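Local coordinates for protein putative efflux transporter (Bacteroides eggerthii, PDB 4L8J) that probably serves as the periplasmic adaptor (membrane fusion protein) of an efflux pump, linking an inner-membrane transporter to an outer-membrane channel, at residues A[21-25]-A[172-178]. Residues are numbered along the deposited sequence; the frame is centred on the assembly and turned at random.
Sequences ILKDF and PDDYLYL
Leu178 inserts its two methyl groups between Ile21 and Lys23 on the same side of strand 20-29. CD2 of Leu178 lies 3.7 Å from CB of Ile21 and is also close to its CG2, while CD1 of Leu178 meets CG of Lys23 at 3.6 Å. A branched leucine suits this place because its two methyls can serve two residues one apart along the strand, on the same face. Leu178 and Phe25 are the buried, tightly packed part, and both also meet Leu243. A flat apolar ring suits Phe25's interior position; its CE1 touches CD of Pro172, at the exposed margin, at 3.7 Å, and CD2 of Tyr175 reaches the edge of the Phe25 ring, near its plane. Strand 20-29 and strand 166-171 are neighbours in a closed six-stranded antiparallel barrel, the beta-barrel domain of HlyD-type adaptors. Directly after strand 166-171 the chain makes a 3-10 turn, with Tyr175 N hydrogen-bonded to Pro172 O, and enters helix 176-180, whose start is packed against the barrel by this contact. On the more open side a partly exposed lysine crosses a partly exposed tyrosine. The Lys23 chain bends at CB-CG (chi2 -74°) and then runs extended across the Tyr175 ring at about a right angle, with Lys23 CE 4.1 Å from the ring centroid, 28° off the normal, in a CH-pi contact. Lys23 NZ donates a hydrogen bond to Tyr175 OH, 3.2 Å away. Each type fits: tyrosine offers a face and a hydroxyl, lysine apolar methylenes and a charged end. With the ring cut back to an alanine here, Lys23 is likely to lose both the face under its methylenes and its hydrogen-bond acceptor, along with Phe25's edge contact.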
loop_
_atom_site.group_PDB
_atom_site.type_symbol
_atom_site.label_atom_id
_atom_site.label_comp_id
_atom_site.label_asym_id
_atom_site.label_seq_id
_atom_site.Cartn_x
_atom_site.Cartn_y
_atom_site.Cartn_z
ATOM N N ILE A 21 -7.816 9.501 -12.920
ATOM C CA ILE A 21 -6.596 9.996 -13.540
ATOM C C ILE A 21 -6.949 11.136 -14.484
ATOM O O ILE A 21 -7.857 11.006 -15.294
ATOM C CB ILE A 21 -5.815 8.873 -14.271
ATOM C CG1 ILE A 21 -5.583 7.620 -13.382
ATOM C CG2 ILE A 21 -4.494 9.417 -14.923
ATOM C CD1 ILE A 21 -4.769 7.835 -12.084
ATOM N N LEU A 22 -6.233 12.255 -14.370
ATOM C CA LEU A 22 -6.442 13.424 -15.219
ATOM C C LEU A 22 -5.202 13.675 -16.059
ATOM O O LEU A 22 -4.092 13.591 -15.534
ATOM C CB LEU A 22 -6.738 14.663 -14.361
ATOM C CG LEU A 22 -7.874 14.578 -13.336
ATOM C CD1 LEU A 22 -7.872 15.835 -12.462
ATOM C CD2 LEU A 22 -9.225 14.458 -14.012
ATOM N N LYS A 23 -5.380 13.939 -17.369
ATOM C CA LYS A 23 -4.293 14.274 -18.281
ATOM C C LYS A 23 -4.716 15.397 -19.158
ATOM O O LYS A 23 -5.860 15.415 -19.619
ATOM C CB LYS A 23 -3.845 13.068 -19.155
ATOM C CG LYS A 23 -3.313 11.865 -18.378
ATOM C CD LYS A 23 -1.903 12.106 -17.792
ATOM C CE LYS A 23 -1.499 10.933 -16.926
ATOM N NZ LYS A 23 -0.221 11.177 -16.225
ATOM N N ASP A 24 -3.783 16.303 -19.445
ATOM C CA ASP A 24 -4.010 17.433 -20.325
ATOM C C ASP A 24 -3.199 17.245 -21.591
ATOM O O ASP A 24 -2.030 16.860 -21.536
ATOM C CB ASP A 24 -3.670 18.750 -19.639
ATOM C CG ASP A 24 -4.623 19.112 -18.516
ATOM O OD1 ASP A 24 -5.841 19.184 -18.769
ATOM O OD2 ASP A 24 -4.154 19.331 -17.406
ATOM N N PHE A 25 -3.840 17.485 -22.727
ATOM C CA PHE A 25 -3.223 17.404 -24.052
ATOM C C PHE A 25 -3.522 18.649 -24.812
ATOM O O PHE A 25 -4.583 19.243 -24.626
ATOM C CB PHE A 25 -3.745 16.179 -24.848
ATOM C CG PHE A 25 -3.627 14.878 -24.088
ATOM C CD1 PHE A 25 -2.395 14.244 -23.949
ATOM C CD2 PHE A 25 -4.741 14.295 -23.497
ATOM C CE1 PHE A 25 -2.277 13.071 -23.210
ATOM C CE2 PHE A 25 -4.630 13.104 -22.788
ATOM C CZ PHE A 25 -3.400 12.488 -22.663
ATOM N N PRO A 172 0.285 10.091 -26.053
ATOM C CA PRO A 172 1.384 9.126 -25.908
ATOM C C PRO A 172 0.861 7.677 -25.795
ATOM O O PRO A 172 -0.148 7.416 -25.124
ATOM C CB PRO A 172 2.067 9.576 -24.611
ATOM C CG PRO A 172 1.789 11.029 -24.515
ATOM C CD PRO A 172 0.362 11.143 -25.016
ATOM N N ASP A 173 1.532 6.744 -26.475
ATOM C CA ASP A 173 1.174 5.329 -26.500
ATOM C C ASP A 173 0.979 4.712 -25.115
ATOM O O ASP A 173 0.136 3.833 -24.969
ATOM C CB ASP A 173 2.239 4.514 -27.254
ATOM C CG ASP A 173 2.297 4.866 -28.711
ATOM O OD1 ASP A 173 1.423 4.408 -29.458
ATOM O OD2 ASP A 173 3.215 5.625 -29.103
ATOM N N ASP A 174 1.760 5.135 -24.116
ATOM C CA ASP A 174 1.653 4.592 -22.759
ATOM C C ASP A 174 0.328 4.954 -22.078
ATOM O O ASP A 174 0.013 4.352 -21.054
ATOM C CB ASP A 174 2.834 5.064 -21.888
ATOM C CG ASP A 174 4.135 4.284 -22.108
ATOM O OD1 ASP A 174 4.158 3.387 -22.993
ATOM O OD2 ASP A 174 5.129 4.586 -21.413
ATOM N N TYR A 175 -0.433 5.926 -22.621
ATOM C CA TYR A 175 -1.708 6.345 -22.056
ATOM C C TYR A 175 -2.902 5.681 -22.762
ATOM O O TYR A 175 -4.023 6.125 -22.579
ATOM C CB TYR A 175 -1.859 7.888 -22.081
ATOM C CG TYR A 175 -0.900 8.671 -21.205
ATOM C CD1 TYR A 175 -0.290 8.084 -20.100
ATOM C CD2 TYR A 175 -0.636 10.011 -21.456
ATOM C CE1 TYR A 175 0.618 8.791 -19.308
ATOM C CE2 TYR A 175 0.249 10.742 -20.650
ATOM C CZ TYR A 175 0.868 10.127 -19.572
ATOM O OH TYR A 175 1.743 10.827 -18.769
ATOM N N LEU A 176 -2.672 4.616 -23.562
ATOM C CA LEU A 176 -3.748 3.874 -24.204
ATOM C C LEU A 176 -4.787 3.378 -23.174
ATOM O O LEU A 176 -5.984 3.430 -23.465
ATOM C CB LEU A 176 -3.195 2.689 -24.998
ATOM C CG LEU A 176 -4.235 1.829 -25.766
ATOM C CD1 LEU A 176 -5.069 2.686 -26.744
ATOM C CD2 LEU A 176 -3.562 0.662 -26.464
ATOM N N TYR A 177 -4.336 2.917 -21.977
ATOM C CA TYR A 177 -5.239 2.421 -20.915
ATOM C C TYR A 177 -6.207 3.518 -20.448
ATOM O O TYR A 177 -7.350 3.218 -20.099
ATOM C CB TYR A 177 -4.444 1.842 -19.733
ATOM C CG TYR A 177 -3.735 2.856 -18.863
ATOM C CD1 TYR A 177 -2.525 3.419 -19.259
ATOM C CD2 TYR A 177 -4.225 3.188 -17.607
ATOM C CE1 TYR A 177 -1.858 4.345 -18.457
ATOM C CE2 TYR A 177 -3.554 4.097 -16.786
ATOM C CZ TYR A 177 -2.378 4.685 -17.222
ATOM O OH TYR A 177 -1.702 5.588 -16.426
ATOM N N LEU A 178 -5.771 4.794 -20.499
ATOM C CA LEU A 178 -6.639 5.898 -20.107
ATOM C C LEU A 178 -7.709 6.122 -21.159
ATOM O O LEU A 178 -8.835 6.412 -20.783
ATOM C CB LEU A 178 -5.861 7.198 -19.793
ATOM C CG LEU A 178 -4.850 7.075 -18.627
ATOM C CD1 LEU A 178 -3.919 8.278 -18.561
ATOM C CD2 LEU A 178 -5.544 6.827 -17.298
#